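Local coordinates for twin-arginine translocation pathway signal protein (Burkholderia phytofirmans, PDB 2RJO) that probably serves as a periplasmic sugar-binding protein, holding beta-D-galactopyranose in the pocket of a periplasmic binding protein fold, at residues 4-16 against 30-44. Sequence-based numbering, arbitrary orientation.
With GAL (beta-D-galactopyranose), chain B; SO4 (sulfate ion), chain D.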
ATOM      1  N   GLY A   4       7.054  32.208  -0.344  1.00 29.68           N
ATOM      2  CA  GLY A   4       5.631  32.106  -0.622  1.00 29.14           C
ATOM      3  C   GLY A   4       4.959  31.012   0.200  1.00 27.85           C
ATOM      4  O   GLY A   4       5.385  30.709   1.322  1.00 28.07           O
ATOM      5  N   GLN A   5       3.910  30.418  -0.360  1.00 25.32           N
ATOM      6  CA  GLN A   5       3.180  29.367   0.337  1.00 22.97           C
ATOM      7  C   GLN A   5       3.954  28.067   0.329  1.00 21.66           C
ATOM      8  O   GLN A   5       4.761  27.813  -0.562  1.00 18.88           O
ATOM      9  CB  GLN A   5       1.839  29.085  -0.328  1.00 23.95           C
ATOM     10  CG  GLN A   5       1.090  30.277  -0.854  1.00 25.04           C
ATOM     11  CD  GLN A   5       0.022  29.840  -1.828  1.00 27.35           C
ATOM     12  OE1 GLN A   5      -0.968  29.225  -1.439  1.00 26.93           O
ATOM     13  NE2 GLN A   5       0.229  30.133  -3.113  1.00 27.40           N
ATOM     14  N   THR A   6       3.690  27.238   1.329  1.00 21.40           N
ATOM     15  CA  THR A   6       4.330  25.943   1.418  1.00 20.79           C
ATOM     16  C   THR A   6       3.706  25.085   0.326  1.00 21.42           C
ATOM     17  O   THR A   6       2.511  25.185   0.070  1.00 21.40           O
ATOM     18  CB  THR A   6       4.068  25.279   2.785  1.00 20.84           C
ATOM     19  OG1 THR A   6       4.805  25.969   3.801  1.00 20.76           O
ATOM     20  CG2 THR A   6       4.496  23.826   2.755  1.00 17.28           C
ATOM     21  N   THR A   7       4.513  24.265  -0.336  1.00 21.72           N
ATOM     22  CA  THR A   7       3.984  23.399  -1.379  1.00 20.89           C
ATOM     23  C   THR A   7       3.777  22.001  -0.813  1.00 20.56           C
ATOM     24  O   THR A   7       4.582  21.516  -0.024  1.00 21.49           O
ATOM     25  CB  THR A   7       4.946  23.323  -2.601  1.00 21.80           C
ATOM     26  OG1 THR A   7       5.049  24.618  -3.208  1.00 21.47           O
ATOM     27  CG2 THR A   7       4.419  22.355  -3.642  1.00 20.20           C
ATOM     28  N   LEU A   8       2.675  21.369  -1.183  1.00 19.09           N
ATOM     29  CA  LEU A   8       2.420  20.017  -0.728  1.00 19.78           C
ATOM     30  C   LEU A   8       2.627  19.121  -1.947  1.00 21.22           C
ATOM     31  O   LEU A   8       2.100  19.408  -3.025  1.00 21.87           O
ATOM     32  CB  LEU A   8       0.987  19.888  -0.192  1.00 20.17           C
ATOM     33  CG  LEU A   8       0.630  20.735   1.033  1.00 18.70           C
ATOM     34  CD1 LEU A   8      -0.813  20.501   1.422  1.00 17.96           C
ATOM     35  CD2 LEU A   8       1.550  20.388   2.187  1.00 19.33           C
ATOM     36  N   ALA A   9       3.407  18.052  -1.790  1.00 21.71           N
ATOM     37  CA  ALA A   9       3.658  17.140  -2.900  1.00 18.87           C
ATOM     38  C   ALA A   9       3.480  15.690  -2.479  1.00 19.21           C
ATOM     39  O   ALA A   9       3.711  15.331  -1.324  1.00 15.35           O
ATOM     40  CB  ALA A   9       5.050  17.348  -3.443  1.00 19.70           C
ATOM     41  N   CYS A  10       3.056  14.860  -3.428  1.00 20.29           N
ATOM     42  CA  CYS A  10       2.847  13.443  -3.167  1.00 20.28           C
ATOM     43  C   CYS A  10       3.496  12.614  -4.272  1.00 20.86           C
ATOM     44  O   CYS A  10       3.168  12.766  -5.456  1.00 22.52           O
ATOM     45  CB  CYS A  10       1.351  13.146  -3.087  1.00 22.83           C
ATOM     46  SG  CYS A  10       0.953  11.470  -2.567  1.00 26.95           S
ATOM     47  N   SER A  11       4.430  11.749  -3.885  1.00 18.13           N
ATOM     48  CA  SER A  11       5.136  10.901  -4.838  1.00 19.87           C
ATOM     49  C   SER A  11       4.742   9.435  -4.728  1.00 18.61           C
ATOM     50  O   SER A  11       4.737   8.856  -3.640  1.00 17.76           O
ATOM     51  CB  SER A  11       6.652  11.016  -4.642  1.00 19.12           C
ATOM     52  OG  SER A  11       7.334  10.092  -5.477  1.00 20.34           O
ATOM     53  N   PHE A  12       4.425   8.835  -5.870  1.00 21.64           N
ATOM     54  CA  PHE A  12       4.039   7.431  -5.916  1.00 21.73           C
ATOM     55  C   PHE A  12       4.319   6.794  -7.277  1.00 23.27           C
ATOM     56  O   PHE A  12       4.625   7.480  -8.255  1.00 24.37           O
ATOM     57  CB  PHE A  12       2.567   7.286  -5.526  1.00 20.60           C
ATOM     58  CG  PHE A  12       1.659   8.204  -6.263  1.00 20.64           C
ATOM     59  CD1 PHE A  12       1.067   7.809  -7.460  1.00 22.11           C
ATOM     60  CD2 PHE A  12       1.404   9.483  -5.775  1.00 23.01           C
ATOM     61  CE1 PHE A  12       0.226   8.678  -8.168  1.00 23.71           C
ATOM     62  CE2 PHE A  12       0.565  10.364  -6.474  1.00 23.39           C
ATOM     63  CZ  PHE A  12      -0.022   9.958  -7.672  1.00 23.14           C
ATOM     64  N   ARG A  13       4.206   5.475  -7.338  1.00 24.49           N
ATOM     65  CA  ARG A  13       4.516   4.748  -8.561  1.00 25.00           C
ATOM     66  C   ARG A  13       3.640   5.005  -9.790  1.00 25.90           C
ATOM     67  O   ARG A  13       4.160   5.433 -10.818  1.00 25.57           O
ATOM     68  CB  ARG A  13       4.580   3.245  -8.265  1.00 24.85           C
ATOM     69  CG  ARG A  13       5.585   2.495  -9.131  1.00 22.53           C
ATOM     70  CD  ARG A  13       5.797   1.068  -8.679  1.00 19.88           C
ATOM     71  NE  ARG A  13       6.482   0.948  -7.390  1.00 20.03           N
ATOM     72  CZ  ARG A  13       5.869   0.763  -6.226  1.00 18.71           C
ATOM     73  NH1 ARG A  13       4.542   0.678  -6.175  1.00 19.73           N
ATOM     74  NH2 ARG A  13       6.581   0.640  -5.109  1.00 17.68           N
ATOM     75  N   SER A  14       2.332   4.765  -9.709  1.00 27.72           N
ATOM     76  CA  SER A  14       1.490   4.966 -10.890  1.00 30.03           C
ATOM     77  C   SER A  14       0.018   5.283 -10.693  1.00 30.24           C
ATOM     78  O   SER A  14      -0.594   4.880  -9.701  1.00 32.08           O
ATOM     79  CB  SER A  14       1.591   3.736 -11.787  1.00 31.41           C
ATOM     80  OG  SER A  14       2.949   3.451 -12.060  1.00 37.12           O
ATOM     81  N   LEU A  15      -0.551   5.996 -11.668  1.00 31.06           N
ATOM     82  CA  LEU A  15      -1.973   6.355 -11.640  1.00 31.43           C
ATOM     83  C   LEU A  15      -2.828   5.234 -12.224  1.00 31.26           C
ATOM     84  O   LEU A  15      -4.058   5.322 -12.230  1.00 32.64           O
ATOM     85  CB  LEU A  15      -2.241   7.629 -12.457  1.00 31.09           C
ATOM     86  CG  LEU A  15      -2.226   9.025 -11.820  1.00 32.62           C
ATOM     87  CD1 LEU A  15      -3.089   9.015 -10.562  1.00 34.45           C
ATOM     88  CD2 LEU A  15      -0.809   9.447 -11.496  1.00 32.53           C
ATOM     89  N   THR A  16      -2.188   4.178 -12.713  1.00 31.24           N
ATOM     90  CA  THR A  16      -2.937   3.079 -13.319  1.00 30.20           C
ATOM     91  C   THR A  16      -3.506   2.103 -12.290  1.00 28.89           C
ATOM     92  O   THR A  16      -4.447   1.375 -12.587  1.00 28.96           O
ATOM     93  CB  THR A  16      -2.074   2.312 -14.366  1.00 31.57           C
ATOM     94  OG1 THR A  16      -2.696   1.055 -14.668  1.00 34.84           O
ATOM     95  CG2 THR A  16      -0.670   2.065 -13.856  1.00 30.66           C
ATOM     96  N   PHE A  30      -6.511  16.909   1.003  1.00 21.73           N
ATOM     97  CA  PHE A  30      -5.950  17.560   2.172  1.00 19.12           C
ATOM     98  C   PHE A  30      -5.392  18.931   1.818  1.00 18.64           C
ATOM     99  O   PHE A  30      -5.565  19.888   2.564  1.00 17.75           O
ATOM    100  CB  PHE A  30      -4.832  16.733   2.787  1.00 21.32           C
ATOM    101  CG  PHE A  30      -4.113  17.457   3.881  1.00 22.01           C
ATOM    102  CD1 PHE A  30      -4.718  17.641   5.120  1.00 22.92           C
ATOM    103  CD2 PHE A  30      -2.875  18.043   3.644  1.00 21.76           C
ATOM    104  CE1 PHE A  30      -4.102  18.404   6.111  1.00 24.84           C
ATOM    105  CE2 PHE A  30      -2.250  18.808   4.627  1.00 22.85           C
ATOM    106  CZ  PHE A  30      -2.859  18.992   5.861  1.00 22.10           C
ATOM    107  N   ALA A  31      -4.696  19.018   0.690  1.00 17.17           N
ATOM    108  CA  ALA A  31      -4.133  20.290   0.266  1.00 20.06           C
ATOM    109  C   ALA A  31      -5.293  21.276   0.161  1.00 20.83           C
ATOM    110  O   ALA A  31      -5.193  22.424   0.585  1.00 21.16           O
ATOM    111  CB  ALA A  31      -3.435  20.142  -1.086  1.00 18.73           C
ATOM    112  N   LYS A  32      -6.394  20.792  -0.401  1.00 23.30           N
ATOM    113  CA  LYS A  32      -7.609  21.569  -0.586  1.00 24.65           C
ATOM    114  C   LYS A  32      -8.075  22.201   0.711  1.00 24.51           C
ATOM    115  O   LYS A  32      -8.354  23.401   0.767  1.00 24.51           O
ATOM    116  CB  LYS A  32      -8.721  20.661  -1.106  1.00 27.48           C
ATOM    117  CG  LYS A  32      -9.252  21.027  -2.464  1.00 31.30           C
ATOM    118  CD  LYS A  32      -8.200  20.884  -3.540  1.00 33.58           C
ATOM    119  CE  LYS A  32      -8.805  21.210  -4.911  1.00 35.49           C
ATOM    120  NZ  LYS A  32      -9.938  20.302  -5.239  1.00 33.57           N
ATOM    121  N   SER A  33      -8.156  21.375   1.747  1.00 24.17           N
ATOM    122  CA  SER A  33      -8.621  21.804   3.048  1.00 22.95           C
ATOM    123  C   SER A  33      -7.768  22.901   3.669  1.00 23.71           C
ATOM    124  O   SER A  33      -8.303  23.815   4.297  1.00 23.88           O
ATOM    125  CB  SER A  33      -8.712  20.599   3.995  1.00 23.25           C
ATOM    126  OG  SER A  33      -7.431  20.112   4.342  1.00 23.07           O
ATOM    127  N   VAL A  34      -6.451  22.829   3.485  1.00 21.24           N
ATOM    128  CA  VAL A  34      -5.572  23.844   4.051  1.00 21.29           C
ATOM    129  C   VAL A  34      -5.258  24.977   3.075  1.00 20.91           C
ATOM    130  O   VAL A  34      -4.520  25.899   3.404  1.00 21.77           O
ATOM    131  CB  VAL A  34      -4.245  23.229   4.553  1.00 21.20           C
ATOM    132  CG1 VAL A  34      -4.524  22.291   5.716  1.00 22.07           C
ATOM    133  CG2 VAL A  34      -3.544  22.494   3.419  1.00 20.52           C
ATOM    134  N   GLY A  35      -5.814  24.897   1.872  1.00 20.64           N
ATOM    135  CA  GLY A  35      -5.586  25.927   0.877  1.00 21.23           C
ATOM    136  C   GLY A  35      -4.147  26.094   0.422  1.00 22.14           C
ATOM    137  O   GLY A  35      -3.698  27.220   0.204  1.00 22.58           O
ATOM    138  N   LEU A  36      -3.417  24.991   0.285  1.00 21.06           N
ATOM    139  CA  LEU A  36      -2.027  25.057  -0.171  1.00 21.91           C
ATOM    140  C   LEU A  36      -1.877  24.388  -1.537  1.00 21.32           C
ATOM    141  O   LEU A  36      -2.580  23.432  -1.857  1.00 22.84           O
ATOM    142  CB  LEU A  36      -1.083  24.386   0.839  1.00 22.25           C
ATOM    143  CG  LEU A  36      -1.004  24.990   2.241  1.00 19.97           C
ATOM    144  CD1 LEU A  36      -0.242  24.059   3.151  1.00 21.56           C
ATOM    145  CD2 LEU A  36      -0.335  26.341   2.196  1.00 20.52           C
ATOM    146  N   PRO A  37      -0.966  24.901  -2.373  1.00 20.23           N
ATOM    147  CA  PRO A  37      -0.769  24.308  -3.696  1.00 20.45           C
ATOM    148  C   PRO A  37      -0.357  22.844  -3.574  1.00 20.91           C
ATOM    149  O   PRO A  37       0.400  22.469  -2.673  1.00 19.95           O
ATOM    150  CB  PRO A  37       0.317  25.193  -4.316  1.00 19.65           C
ATOM    151  CG  PRO A  37       1.081  25.687  -3.124  1.00 21.45           C
ATOM    152  CD  PRO A  37      -0.022  26.008  -2.144  1.00 21.82           C
ATOM    153  N   TYR A  38      -0.866  22.029  -4.489  1.00 19.32           N
ATOM    154  CA  TYR A  38      -0.598  20.602  -4.501  1.00 19.06           C
ATOM    155  C   TYR A  38       0.154  20.168  -5.754  1.00 20.50           C
ATOM    156  O   TYR A  38      -0.130  20.657  -6.842  1.00 20.72           O
ATOM    157  CB  TYR A  38      -1.913  19.832  -4.419  1.00 18.81           C
ATOM    158  CG  TYR A  38      -1.719  18.354  -4.531  1.00 17.44           C
ATOM    159  CD1 TYR A  38      -0.961  17.670  -3.591  1.00 17.14           C
ATOM    160  CD2 TYR A  38      -2.280  17.636  -5.585  1.00 18.35           C
ATOM    161  CE1 TYR A  38      -0.761  16.305  -3.688  1.00 11.44           C
ATOM    162  CE2 TYR A  38      -2.086  16.257  -5.697  1.00 17.53           C
ATOM    163  CZ  TYR A  38      -1.324  15.601  -4.738  1.00 17.08           C
ATOM    164  OH  TYR A  38      -1.128  14.243  -4.822  1.00 15.13           O
ATOM    165  N   VAL A  39       1.094  19.236  -5.594  1.00 20.23           N
ATOM    166  CA  VAL A  39       1.894  18.738  -6.709  1.00 19.42           C
ATOM    167  C   VAL A  39       2.019  17.223  -6.685  1.00 18.84           C
ATOM    168  O   VAL A  39       2.695  16.660  -5.828  1.00 17.34           O
ATOM    169  CB  VAL A  39       3.308  19.332  -6.687  1.00 18.66           C
ATOM    170  CG1 VAL A  39       4.096  18.844  -7.894  1.00 20.58           C
ATOM    171  CG2 VAL A  39       3.227  20.833  -6.687  1.00 19.47           C
ATOM    172  N   PRO A  40       1.349  16.538  -7.621  1.00 18.72           N
ATOM    173  CA  PRO A  40       1.459  15.081  -7.617  1.00 19.43           C
ATOM    174  C   PRO A  40       2.670  14.662  -8.436  1.00 20.46           C
ATOM    175  O   PRO A  40       2.964  15.273  -9.453  1.00 22.53           O
ATOM    176  CB  PRO A  40       0.138  14.644  -8.241  1.00 19.38           C
ATOM    177  CG  PRO A  40      -0.094  15.704  -9.269  1.00 18.38           C
ATOM    178  CD  PRO A  40       0.310  16.990  -8.565  1.00 17.95           C
ATOM    179  N   LEU A  41       3.388  13.644  -7.980  1.00 20.50           N
ATOM    180  CA  LEU A  41       4.552  13.168  -8.712  1.00 22.53           C
ATOM    181  C   LEU A  41       4.419  11.666  -8.943  1.00 24.05           C
ATOM    182  O   LEU A  41       4.167  10.913  -8.004  1.00 23.31           O
ATOM    183  CB  LEU A  41       5.838  13.486  -7.937  1.00 21.62           C
ATOM    184  CG  LEU A  41       6.139  14.975  -7.666  1.00 22.49           C
ATOM    185  CD1 LEU A  41       7.449  15.091  -6.903  1.00 21.61           C
ATOM    186  CD2 LEU A  41       6.226  15.761  -8.965  1.00 21.85           C
ATOM    187  N   THR A  42       4.555  11.242 -10.200  1.00 24.53           N
ATOM    188  CA  THR A  42       4.447   9.827 -10.549  1.00 25.36           C
ATOM    189  C   THR A  42       5.763   9.360 -11.171  1.00 25.38           C
ATOM    190  O   THR A  42       6.234   9.946 -12.143  1.00 27.30           O
ATOM    191  CB  THR A  42       3.301   9.583 -11.559  1.00 25.43           C
ATOM    192  OG1 THR A  42       2.096  10.180 -11.067  1.00 27.78           O
ATOM    193  CG2 THR A  42       3.054   8.078 -11.739  1.00 25.88           C
ATOM    194  N   THR A  43       6.346   8.306 -10.605  1.00 25.94           N
ATOM    195  CA  THR A  43       7.625   7.758 -11.070  1.00 25.87           C
ATOM    196  C   THR A  43       7.476   6.784 -12.232  1.00 27.93           C
ATOM    197  O   THR A  43       8.349   6.695 -13.098  1.00 26.99           O
ATOM    198  CB  THR A  43       8.346   6.994  -9.944  1.00 24.91           C
ATOM    199  OG1 THR A  43       7.588   5.826  -9.608  1.00 23.93           O
ATOM    200  CG2 THR A  43       8.502   7.871  -8.714  1.00 22.68           C
ATOM    201  N   GLU A  44       6.365   6.053 -12.229  1.00 29.45           N
ATOM    202  CA  GLU A  44       6.053   5.047 -13.242  1.00 31.19           C
ATOM    203  C   GLU A  44       7.047   3.887 -13.196  1.00 30.36           C
ATOM    204  O   GLU A  44       7.287   3.206 -14.189  1.00 30.95           O
ATOM    205  CB  GLU A  44       5.972   5.676 -14.646  1.00 33.75           C
ATOM    206  CG  GLU A  44       7.225   5.617 -15.498  1.00 40.13           C
ATOM    207  CD  GLU A  44       7.973   6.935 -15.524  1.00 43.09           C
ATOM    208  OE1 GLU A  44       7.295   7.996 -15.491  1.00 44.37           O
ATOM    209  OE2 GLU A  44       9.226   6.906 -15.585  1.00 43.57           O
TER
HETATM  210  C1  GAL B 368       1.253  -0.710  -4.443  1.00 19.20           C
HETATM  211  C2  GAL B 368       0.369  -1.736  -3.695  1.00 17.63           C
HETATM  212  C3  GAL B 368       0.339  -1.362  -2.196  1.00 19.02           C
HETATM  213  C4  GAL B 368       1.779  -1.385  -1.654  1.00 18.98           C
HETATM  214  C5  GAL B 368       2.592  -0.354  -2.485  1.00 20.12           C
HETATM  215  C6  GAL B 368       4.022  -0.353  -1.985  1.00 18.74           C
HETATM  216  O1  GAL B 368       1.299  -1.064  -5.837  1.00 17.94           O
HETATM  217  O2  GAL B 368      -0.957  -1.695  -4.217  1.00 18.75           O
HETATM  218  O3  GAL B 368      -0.446  -2.306  -1.471  1.00 16.35           O
HETATM  219  O4  GAL B 368       2.324  -2.690  -1.846  1.00 18.39           O
HETATM  220  O5  GAL B 368       2.604  -0.726  -3.903  1.00 19.35           O
HETATM  221  O6  GAL B 368       4.744   0.596  -2.747  1.00 16.32           O
HETATM  222  S   SO4 D 370       1.832   0.106  -9.077  1.00 51.32           S
HETATM  223  O1  SO4 D 370       2.139   1.370  -9.794  1.00 52.20           O
HETATM  224  O2  SO4 D 370       2.981  -0.310  -8.242  1.00 50.77           O
HETATM  225  O3  SO4 D 370       1.479  -0.952 -10.056  1.00 52.64           O
HETATM  226  O4  SO4 D 370       0.680   0.345  -8.183  1.00 54.11           O
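Leu8 to Phe12 pair in parallel register with Tyr38 to Thr42, the two strands of a beta-alpha-beta unit in a periplasmic binding protein fold; their axes differ by 18°. Bonds of the ladder run in both directions: Leu8 N gives to Pro37 O at 2.9 Å, and Leu41 N returns to Cys10 O at 2.7 Å. On the face shared with helix 18-34, Leu8 extends toward the helix with CG anti to its carbonyl carbon (chi1 -63°); with its chain extended, CD1 lies 3.6 Å from Ala31 CB and also against Phe30, Val34 and Leu36. Farther along that face, Tyr38 turns its ring edge to Cys10, whose CB lies 3.2 Å from Tyr38 OH. The Phe12 ring takes Leu41 O over one face, and Tyr20 meets this ring with planes at about 20°. Ala9 and Ser11 point to the other face with Val39 and Leu41, while the other backbone edge of strand 7-12 bonds to strand 65-69, making it an inner strand. Past the strand end, Arg13 O receives Glu44 N at 2.7 Å, in the carbonyl plane, and Ser14 OG from above that plane. Beyond this doubly accepting carbonyl, the Arg13 side chain, bent at chi3, extends into the sugar pocket. Its NE bonds to Asn72 OD1, NH1 to O2 of a sulfate, probably from the crystallisation liquor, and Arg13 NH2 hydrogen-bonds galactose O6, in the guanidinium plane, at 3.0 Å.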